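Local coordinates for protein type III Pentaketide Synthase (Neurospora crassa, PDB 3EUO) that probably acts as a type III polyketide synthase of the chalcone and stilbene synthase family, an acyltransferase making pentaketide products, at residues V62-P68 and T179-S183; L147-R151 and V371-M375; L227-R232 and D272-L277; T313-A319 and M347-P352. The contacts are given in a common frame with arbitrary orientation. Residues are numbered along the deposited sequence.

Contact 1: V62-P68 and T179-S183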
# COMPACT_ATOMS: atom_id res chain seq x y z
N VAL A 62 -12.40 -6.18 -23.37
CA VAL A 62 -11.84 -7.52 -23.59
C VAL A 62 -12.02 -7.97 -25.05
O VAL A 62 -11.73 -9.12 -25.40
CB VAL A 62 -12.37 -8.56 -22.58
CG1 VAL A 62 -12.01 -8.15 -21.14
CG2 VAL A 62 -13.88 -8.78 -22.72
N ASN A 63 -12.49 -7.05 -25.88
CA ASN A 63 -12.73 -7.33 -27.29
C ASN A 63 -11.95 -6.41 -28.25
O ASN A 63 -12.38 -6.14 -29.37
CB ASN A 63 -14.23 -7.31 -27.59
CG ASN A 63 -14.96 -8.51 -27.00
OD1 ASN A 63 -15.66 -8.40 -25.99
ND2 ASN A 63 -14.77 -9.68 -27.61
N LYS A 64 -10.79 -5.95 -27.80
CA LYS A 64 -9.90 -5.19 -28.67
C LYS A 64 -8.96 -6.14 -29.42
O LYS A 64 -8.89 -7.32 -29.10
CB LYS A 64 -9.14 -4.14 -27.86
CG LYS A 64 -10.10 -3.19 -27.13
CD LYS A 64 -9.48 -1.86 -26.77
CE LYS A 64 -8.78 -1.91 -25.43
NZ LYS A 64 -7.43 -2.52 -25.56
N PRO A 65 -8.24 -5.63 -30.45
CA PRO A 65 -7.30 -6.49 -31.18
C PRO A 65 -6.32 -7.20 -30.24
O PRO A 65 -6.04 -8.39 -30.40
CB PRO A 65 -6.56 -5.51 -32.09
CG PRO A 65 -7.54 -4.42 -32.32
CD PRO A 65 -8.28 -4.27 -31.02
N ASN A 66 -5.84 -6.47 -29.24
CA ASN A 66 -4.93 -7.01 -28.25
C ASN A 66 -5.60 -6.99 -26.88
O ASN A 66 -6.65 -6.36 -26.73
CB ASN A 66 -3.66 -6.16 -28.21
CG ASN A 66 -3.01 -6.03 -29.57
OD1 ASN A 66 -2.58 -7.02 -30.16
ND2 ASN A 66 -2.91 -4.80 -30.07
N PRO A 67 -5.01 -7.69 -25.89
CA PRO A 67 -5.49 -7.50 -24.52
C PRO A 67 -5.34 -6.03 -24.14
O PRO A 67 -4.45 -5.34 -24.66
CB PRO A 67 -4.54 -8.38 -23.70
CG PRO A 67 -4.07 -9.43 -24.66
CD PRO A 67 -3.92 -8.67 -25.95
N PRO A 68 -6.22 -5.53 -23.26
CA PRO A 68 -6.11 -4.14 -22.81
C PRO A 68 -4.77 -3.93 -22.10
O PRO A 68 -4.29 -4.83 -21.41
CB PRO A 68 -7.26 -3.99 -21.80
CG PRO A 68 -7.59 -5.40 -21.38
CD PRO A 68 -7.35 -6.23 -22.61
N THR A 179 -11.31 -8.53 -16.04
CA THR A 179 -10.87 -7.76 -17.20
C THR A 179 -9.49 -8.21 -17.70
O THR A 179 -9.06 -7.79 -18.77
CB THR A 179 -10.84 -6.25 -16.88
OG1 THR A 179 -10.10 -6.04 -15.66
CG2 THR A 179 -12.26 -5.71 -16.71
N MET A 180 -8.82 -9.04 -16.92
CA MET A 180 -7.50 -9.55 -17.28
C MET A 180 -7.57 -10.89 -18.00
O MET A 180 -6.55 -11.52 -18.27
CB MET A 180 -6.57 -9.59 -16.04
CG MET A 180 -6.07 -8.17 -15.63
SD MET A 180 -5.12 -8.12 -14.09
CE MET A 180 -5.86 -6.68 -13.33
N VAL A 181 -8.80 -11.28 -18.37
CA VAL A 181 -9.03 -12.54 -19.08
C VAL A 181 -8.21 -12.63 -20.38
O VAL A 181 -7.59 -13.67 -20.63
CB VAL A 181 -10.56 -12.80 -19.32
CG1 VAL A 181 -11.19 -11.71 -20.18
CG2 VAL A 181 -10.80 -14.20 -19.94
N ARG A 182 -8.16 -11.55 -21.16
CA ARG A 182 -7.43 -11.58 -22.44
C ARG A 182 -5.92 -11.75 -22.26
O ARG A 182 -5.27 -12.45 -23.05
CB ARG A 182 -7.74 -10.33 -23.29
CG ARG A 182 -9.15 -10.32 -23.92
CD ARG A 182 -9.25 -11.28 -25.11
NE ARG A 182 -8.26 -10.98 -26.14
CZ ARG A 182 -8.40 -10.05 -27.09
NH1 ARG A 182 -9.50 -9.31 -27.14
NH2 ARG A 182 -7.43 -9.84 -27.97
N SER A 183 -5.39 -11.13 -21.21
CA SER A 183 -3.97 -11.26 -20.85
C SER A 183 -3.66 -12.71 -20.49
O SER A 183 -2.65 -13.27 -20.93
CB SER A 183 -3.64 -10.35 -19.67
OG SER A 183 -2.41 -10.74 -19.07
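This contact joins the loop leading to helix 70-96 to the N-terminal end of helix 181-191, in the N-terminal part of the chalcone and stilbene synthase fold. Thr179 O lies 3.8 Å from Val62 CG1 and 3.8 Å from Pro68 CG, so two apolar groups rest on this carbonyl. The CA-to-CB bond of Met180, the N-cap residue, points away. Val181 CG1 packs 3.8 Å from Val62 CG1. Arg182 dominates the contact and curls its guanidinium into the bend of 62-68. Arg182 NH1 donates to Val62 O (2.8 Å) and Lys64 O (2.9 Å). Arg182 NH2 donates to Lys64 O (3.1 Å) and, weakly, to Pro65 O (3.2 Å). Tyr29 adds a cation-pi contact. Pro67 CB packs 3.8 Å from Arg182 CB and from Ser183 N, while Ser183 OG bonds Lys251. The loop has no regular secondary structure, yet three of its carbonyls are bound by one arginine. A buried positive charge is thus met here by backbone dipoles, with no carboxylate among its partners in the loop.

Contact 2: L147-R151 and V371-M375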
# COMPACT_ATOMS: atom_id res chain seq x y z
N LEU A 147 -8.09 -9.65 5.24
CA LEU A 147 -7.67 -9.86 6.63
C LEU A 147 -6.44 -9.03 7.02
O LEU A 147 -6.31 -8.61 8.18
CB LEU A 147 -7.46 -11.35 6.92
CG LEU A 147 -8.74 -12.19 6.98
CD1 LEU A 147 -8.44 -13.61 7.45
CD2 LEU A 147 -9.83 -11.53 7.85
N ALA A 148 -5.54 -8.78 6.07
CA ALA A 148 -4.39 -7.91 6.35
C ALA A 148 -4.85 -6.48 6.66
O ALA A 148 -4.33 -5.84 7.58
CB ALA A 148 -3.38 -7.92 5.19
N ALA A 149 -5.81 -5.98 5.88
CA ALA A 149 -6.37 -4.66 6.12
C ALA A 149 -7.07 -4.60 7.47
O ALA A 149 -6.92 -3.63 8.20
CB ALA A 149 -7.33 -4.27 4.99
N LEU A 150 -7.81 -5.66 7.81
CA LEU A 150 -8.48 -5.72 9.11
C LEU A 150 -7.50 -5.65 10.29
O LEU A 150 -7.75 -4.92 11.25
CB LEU A 150 -9.35 -6.99 9.22
CG LEU A 150 -10.25 -7.07 10.46
CD1 LEU A 150 -11.33 -5.99 10.47
CD2 LEU A 150 -10.86 -8.46 10.58
N ARG A 151 -6.41 -6.40 10.20
CA ARG A 151 -5.40 -6.44 11.26
C ARG A 151 -4.68 -5.10 11.38
O ARG A 151 -4.41 -4.61 12.49
CB ARG A 151 -4.41 -7.58 10.99
CG ARG A 151 -3.22 -7.66 11.96
CD ARG A 151 -2.32 -8.87 11.67
NE ARG A 151 -1.97 -8.98 10.26
CZ ARG A 151 -1.10 -8.18 9.64
NH1 ARG A 151 -0.48 -7.22 10.31
NH2 ARG A 151 -0.86 -8.35 8.34
N VAL A 371 0.02 -15.88 5.48
CA VAL A 371 -1.14 -16.46 6.13
C VAL A 371 -1.71 -15.46 7.13
O VAL A 371 -0.95 -14.88 7.92
CB VAL A 371 -0.77 -17.76 6.89
CG1 VAL A 371 -2.01 -18.38 7.53
CG2 VAL A 371 -0.06 -18.75 5.97
N GLU A 372 -3.02 -15.26 7.10
CA GLU A 372 -3.71 -14.38 8.02
C GLU A 372 -4.82 -15.15 8.72
O GLU A 372 -5.59 -15.86 8.07
CB GLU A 372 -4.34 -13.19 7.27
CG GLU A 372 -3.36 -12.28 6.54
CD GLU A 372 -2.60 -11.31 7.46
OE1 GLU A 372 -3.00 -11.09 8.62
OE2 GLU A 372 -1.60 -10.74 7.00
N MET A 373 -4.88 -15.04 10.04
CA MET A 373 -6.02 -15.56 10.80
C MET A 373 -6.51 -14.51 11.78
O MET A 373 -5.72 -13.70 12.28
CB MET A 373 -5.67 -16.84 11.58
CG MET A 373 -5.74 -18.12 10.80
SD MET A 373 -5.79 -19.63 11.84
CE MET A 373 -5.37 -20.82 10.58
N CYS A 374 -7.81 -14.53 12.07
CA CYS A 374 -8.37 -13.70 13.12
C CYS A 374 -9.40 -14.48 13.91
O CYS A 374 -9.99 -15.45 13.41
CB CYS A 374 -8.98 -12.42 12.53
SG CYS A 374 -10.42 -12.67 11.49
N MET A 375 -9.60 -14.07 15.16
CA MET A 375 -10.67 -14.62 15.98
C MET A 375 -11.72 -13.54 16.22
O MET A 375 -11.40 -12.48 16.76
CB MET A 375 -10.13 -15.13 17.32
CG MET A 375 -11.20 -15.79 18.20
SD MET A 375 -11.85 -17.37 17.60
CE MET A 375 -10.51 -18.44 18.11
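This contact sets the start of helix 145-162, in the N-terminal half of the thiolase-type fold, against strand 370-378 near the end of the chain. The axes of the two short segments approach to 8.6 Å and cross at 56°.

The polar part is a salt bridge with two hydrogen bonds. Arg151 NE donates to Glu372 OE1 at 2.9 Å, and Arg151 NH2 donates to Glu372 OE2 at 2.8 Å. The carboxylate and guanidinium therefore meet side by side. The methyl of Ala148 lies beside the carboxylate, with Ala148 CB 3.8 Å from Glu372 OE2. The remaining nitrogen, Arg151 NH1, forms a salt bridge with Glu134 of the second subunit.

The apolar part lies next to it. Leu147 CB packs 3.6 Å from Glu372 CB, so the aliphatic base of the acidic side chain is covered by the helix. Further along the strand, Cys374 SG touches Leu147 CD2 at 3.9 Å and Leu150 CD2 at 4.3 Å. Glu372 and Cys374 both point toward the helix. The CA-to-CB bond of Met373, between them, points away, and its side chain packs on helix 258-277 on the other face of the sheet.

All the touching residues are buried. A bare carboxylate would be costly in such a place, and Arg151 balances it. Since the same arginine also meets an acidic residue of the other chain, the charge pair ties this core contact to the dimer interface.

Contact 3: L227-R232 and D272-L277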
# COMPACT_ATOMS: atom_id res chain seq x y z
N LEU A 227 -11.07 -10.20 18.52
CA LEU A 227 -10.38 -10.57 19.76
C LEU A 227 -8.88 -10.75 19.61
O LEU A 227 -8.12 -10.52 20.55
CB LEU A 227 -10.99 -11.85 20.35
CG LEU A 227 -12.49 -11.82 20.69
CD1 LEU A 227 -12.93 -13.16 21.27
CD2 LEU A 227 -12.84 -10.67 21.63
N GLY A 228 -8.46 -11.20 18.44
CA GLY A 228 -7.06 -11.47 18.22
C GLY A 228 -6.78 -11.84 16.79
O GLY A 228 -7.71 -12.02 15.99
N TRP A 229 -5.50 -11.96 16.47
CA TRP A 229 -5.08 -12.20 15.11
C TRP A 229 -3.70 -12.80 15.09
O TRP A 229 -2.91 -12.61 16.03
CB TRP A 229 -5.11 -10.90 14.29
CG TRP A 229 -4.43 -9.74 14.97
CD1 TRP A 229 -3.11 -9.42 14.91
CD2 TRP A 229 -5.05 -8.76 15.81
NE1 TRP A 229 -2.86 -8.29 15.65
CE2 TRP A 229 -4.03 -7.87 16.22
CE3 TRP A 229 -6.36 -8.55 16.26
CZ2 TRP A 229 -4.29 -6.78 17.07
CZ3 TRP A 229 -6.62 -7.46 17.10
CH2 TRP A 229 -5.58 -6.59 17.49
N GLU A 230 -3.42 -13.55 14.02
CA GLU A 230 -2.10 -14.10 13.74
C GLU A 230 -1.75 -13.84 12.29
O GLU A 230 -2.61 -13.92 11.41
CB GLU A 230 -2.07 -15.62 14.00
CG GLU A 230 -2.18 -16.03 15.45
CD GLU A 230 -1.01 -15.58 16.32
OE1 GLU A 230 0.15 -15.66 15.86
OE2 GLU A 230 -1.27 -15.15 17.46
N ASN A 231 -0.48 -13.55 12.05
CA ASN A 231 0.03 -13.43 10.70
C ASN A 231 1.39 -14.12 10.61
O ASN A 231 2.21 -13.98 11.51
CB ASN A 231 0.11 -11.96 10.27
CG ASN A 231 1.10 -11.15 11.08
OD1 ASN A 231 0.87 -10.88 12.26
ND2 ASN A 231 2.21 -10.78 10.47
N ARG A 232 1.61 -14.88 9.54
CA ARG A 232 2.86 -15.61 9.34
C ARG A 232 3.21 -15.58 7.87
O ARG A 232 2.32 -15.53 7.03
CB ARG A 232 2.72 -17.08 9.75
CG ARG A 232 2.58 -17.36 11.23
CD ARG A 232 3.86 -17.98 11.81
NE ARG A 232 3.79 -18.12 13.27
CZ ARG A 232 4.85 -18.21 14.09
NH1 ARG A 232 6.09 -18.16 13.61
NH2 ARG A 232 4.66 -18.33 15.40
N ASP A 272 -1.48 -21.24 17.58
CA ASP A 272 -0.93 -19.99 18.10
C ASP A 272 -2.00 -18.94 18.37
O ASP A 272 -1.97 -18.26 19.40
CB ASP A 272 0.14 -19.46 17.15
CG ASP A 272 1.45 -20.21 17.27
OD1 ASP A 272 1.66 -20.89 18.30
OD2 ASP A 272 2.27 -20.11 16.34
N LEU A 273 -2.96 -18.83 17.44
CA LEU A 273 -4.11 -17.95 17.60
C LEU A 273 -4.90 -18.30 18.86
O LEU A 273 -5.20 -17.44 19.69
CB LEU A 273 -5.03 -18.03 16.38
CG LEU A 273 -6.34 -17.24 16.42
CD1 LEU A 273 -6.06 -15.75 16.30
CD2 LEU A 273 -7.29 -17.70 15.32
N LEU A 274 -5.22 -19.58 19.00
CA LEU A 274 -6.05 -20.04 20.09
C LEU A 274 -5.35 -19.91 21.45
O LEU A 274 -5.97 -19.48 22.42
CB LEU A 274 -6.51 -21.48 19.85
CG LEU A 274 -7.50 -22.11 20.83
CD1 LEU A 274 -8.82 -21.35 20.85
CD2 LEU A 274 -7.74 -23.56 20.45
N SER A 275 -4.06 -20.25 21.51
CA SER A 275 -3.33 -20.19 22.78
C SER A 275 -3.16 -18.76 23.30
O SER A 275 -3.14 -18.54 24.51
CB SER A 275 -1.98 -20.90 22.69
OG SER A 275 -1.08 -20.22 21.84
N SER A 276 -3.07 -17.79 22.39
CA SER A 276 -2.96 -16.38 22.76
C SER A 276 -4.22 -15.87 23.47
O SER A 276 -4.14 -14.94 24.28
CB SER A 276 -2.63 -15.50 21.55
OG SER A 276 -3.72 -15.40 20.64
N LEU A 277 -5.37 -16.47 23.18
CA LEU A 277 -6.62 -15.99 23.76
C LEU A 277 -7.50 -17.09 24.39
O LEU A 277 -8.68 -16.86 24.65
CB LEU A 277 -7.41 -15.17 22.73
CG LEU A 277 -7.51 -15.69 21.30
CD1 LEU A 277 -8.34 -16.97 21.23
CD2 LEU A 277 -8.08 -14.63 20.37
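Glu230 lies over Leu273 of helix 258-277, with its CG 3.5 Å from Leu273 CA and 3.6 Å from Leu273 CB. Its aliphatic part does the packing. Its carboxylate forms a salt bridge with Arg132 of the second subunit.

Leu273 sends its end to the strand backbone. Leu273 CD1 lies 3.8 Å from Trp229 N and 4.0 Å from Gly228 C. Leu277 CD2 extends this patch, 4.0 Å from both Gly228 N and Leu227 CB. Gly228 lets Leu277 come this close, since a CB on it would clash with CD2.

At one end of the contact, Arg232 NH2 makes a salt bridge to Asp272 OD2 at 3.1 Å, with a weak hydrogen bond. Arg232 NH1 pairs with Asp131 of the second subunit. Ser276 OG bonds back to Leu273 O at 2.7 Å, within its own segment.

The axes of the short segments 227-232 and 272-277 approach to 8.1 Å and run at 146°, roughly antiparallel. The CA-to-CB bond of Trp229 points away, and its side chain packs on helix 145-162 across the sheet. Strand 224-233 is therefore sandwiched between two helices. Such helix-sheet-helix layering is characteristic of the thiolase fold, in which alpha and beta layers alternate.

Contact 4: T313-A319 and M347-P352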
# COMPACT_ATOMS: atom_id res chain seq x y z
N THR A 313 -16.50 -30.10 8.89
CA THR A 313 -17.48 -30.38 7.85
C THR A 313 -17.57 -29.17 6.92
O THR A 313 -17.15 -28.08 7.30
CB THR A 313 -18.90 -30.66 8.42
OG1 THR A 313 -19.44 -29.47 9.00
CG2 THR A 313 -18.86 -31.78 9.47
N PRO A 314 -18.14 -29.35 5.71
CA PRO A 314 -18.33 -28.19 4.82
C PRO A 314 -19.21 -27.13 5.46
O PRO A 314 -19.06 -25.94 5.17
CB PRO A 314 -19.04 -28.79 3.61
CG PRO A 314 -18.73 -30.23 3.64
CD PRO A 314 -18.61 -30.60 5.08
N GLU A 315 -20.13 -27.56 6.32
CA GLU A 315 -21.06 -26.65 6.98
C GLU A 315 -20.35 -25.71 7.96
O GLU A 315 -20.85 -24.62 8.24
CB GLU A 315 -22.16 -27.44 7.69
CG GLU A 315 -23.22 -28.00 6.73
CD GLU A 315 -22.77 -29.26 6.00
OE1 GLU A 315 -21.82 -29.92 6.47
OE2 GLU A 315 -23.38 -29.59 4.96
N HIS A 316 -19.19 -26.14 8.46
CA HIS A 316 -18.35 -25.29 9.30
C HIS A 316 -17.90 -24.05 8.54
O HIS A 316 -17.73 -22.99 9.13
CB HIS A 316 -17.13 -26.04 9.81
CG HIS A 316 -17.41 -26.91 11.00
ND1 HIS A 316 -18.03 -28.13 10.89
CD2 HIS A 316 -17.15 -26.72 12.31
CE1 HIS A 316 -18.14 -28.67 12.10
NE2 HIS A 316 -17.62 -27.83 12.98
N MET A 317 -17.71 -24.19 7.23
CA MET A 317 -17.34 -23.08 6.36
C MET A 317 -18.44 -22.78 5.33
O MET A 317 -18.14 -22.44 4.19
CB MET A 317 -16.04 -23.39 5.62
CG MET A 317 -14.80 -23.50 6.49
SD MET A 317 -13.37 -24.12 5.57
CE MET A 317 -14.12 -25.35 4.59
N ARG A 318 -19.71 -22.87 5.75
CA ARG A 318 -20.87 -22.73 4.85
C ARG A 318 -20.92 -21.42 4.04
O ARG A 318 -21.30 -21.42 2.87
CB ARG A 318 -22.18 -22.92 5.64
CG ARG A 318 -22.38 -21.91 6.76
CD ARG A 318 -23.44 -22.41 7.73
NE ARG A 318 -23.52 -21.58 8.93
CZ ARG A 318 -22.69 -21.65 9.97
NH1 ARG A 318 -21.67 -22.51 9.96
NH2 ARG A 318 -22.87 -20.86 11.02
N ALA A 319 -20.54 -20.31 4.67
CA ALA A 319 -20.50 -19.01 3.99
C ALA A 319 -19.37 -18.93 2.95
O ALA A 319 -19.50 -18.23 1.94
CB ALA A 319 -20.40 -17.88 5.01
N MET A 347 -27.84 -18.80 6.34
CA MET A 347 -26.60 -19.43 6.79
C MET A 347 -26.77 -20.02 8.20
O MET A 347 -26.30 -21.13 8.46
CB MET A 347 -25.40 -18.48 6.68
CG MET A 347 -24.91 -18.24 5.23
SD MET A 347 -24.36 -19.69 4.30
CE MET A 347 -25.77 -19.98 3.22
N ASP A 348 -27.47 -19.31 9.09
CA ASP A 348 -27.80 -19.85 10.42
C ASP A 348 -28.44 -21.23 10.29
O ASP A 348 -28.17 -22.12 11.11
CB ASP A 348 -28.74 -18.91 11.19
CG ASP A 348 -28.08 -17.58 11.58
OD1 ASP A 348 -26.84 -17.45 11.47
OD2 ASP A 348 -28.81 -16.67 12.01
N ALA A 349 -29.24 -21.40 9.24
CA ALA A 349 -29.98 -22.65 8.98
C ALA A 349 -29.09 -23.83 8.61
O ALA A 349 -29.51 -24.99 8.69
CB ALA A 349 -31.04 -22.42 7.90
N LEU A 350 -27.85 -23.55 8.20
CA LEU A 350 -26.92 -24.60 7.82
C LEU A 350 -25.82 -24.84 8.86
O LEU A 350 -24.88 -25.59 8.60
CB LEU A 350 -26.32 -24.31 6.44
CG LEU A 350 -27.28 -24.37 5.25
CD1 LEU A 350 -26.68 -23.67 4.04
CD2 LEU A 350 -27.67 -25.81 4.91
N ALA A 351 -25.95 -24.21 10.02
CA ALA A 351 -24.94 -24.32 11.08
C ALA A 351 -24.77 -25.77 11.53
O ALA A 351 -25.77 -26.44 11.81
CB ALA A 351 -25.32 -23.45 12.26
N PRO A 352 -23.52 -26.26 11.61
CA PRO A 352 -23.26 -27.65 12.00
C PRO A 352 -24.00 -28.01 13.28
O PRO A 352 -23.91 -27.29 14.27
CB PRO A 352 -21.75 -27.69 12.23
CG PRO A 352 -21.22 -26.64 11.35
CD PRO A 352 -22.26 -25.54 11.34
O HOH W 1 -24.65 -18.66 10.40
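Within the C-terminal half of the thiolase-like fold, this contact joins the 3-10 turn leading into helix 318-327 to the type I beta turn Asp348-Ala351. Thr313 OG1 comes 4.1 Å from Pro352 CG and shares a 2.7 Å hydrogen bond with His316 ND1. That bond links the two residues at the ends of the turn.

Glu315 turns its CB to the second segment, 3.4 Å from Leu350 O and 3.9 Å from Pro352 CG, while its carboxylate leads away. Glu315 O lies 3.5 Å from Pro352 CD. His316 offers a ring face to the same proline. Pro352 CG sits 3.7 Å from the His316 ring centroid, a CH-pi contact. The far nitrogen, His316 NE2, bonds Ala289 O.

Met317 packs on helix 300-310. Arg318, at the start of the helix, reaches along the turn. Arg318 CD lies 3.7 Å from Leu350 CB, and Ala351 CA sits over one guanidinium face, 3.7 Å from Arg318 CZ. Arg318 NH1 bonds Glu315 O at 2.8 Å and forms a salt bridge with Asp292. Arg318 NE bonds Met347 O weakly at 2.9 Å. Ala319 N comes 3.9 Å from Met347 SD.

A water closes the edge: it accepts from Arg318 NH2 at 2.9 Å and donates to Asp348 OD1 at 2.7 Å.

The strands of contacts 2 and 3, 370-378 and 224-233, are neighbours in one sheet, with Met373 N 2.9 Å from Glu230 O. Their helices pack on its two faces. Contact 2 is wholly buried, its centre about 11 Å from the centre of the chain. Contact 3 is partly buried, its centre about 20 Å from it. Both carry carboxylate charge pairs shared with the second subunit. Contacts 1 and 4 join loops and turns to helix starts and meet no other chain. Contact 1, its centre about 24 Å from the chain's centre, is mostly buried; contact 4 is partly buried. In contact 1 an arginine binds three backbone carbonyls across the contact; in contact 4 Arg318 binds one, weakly.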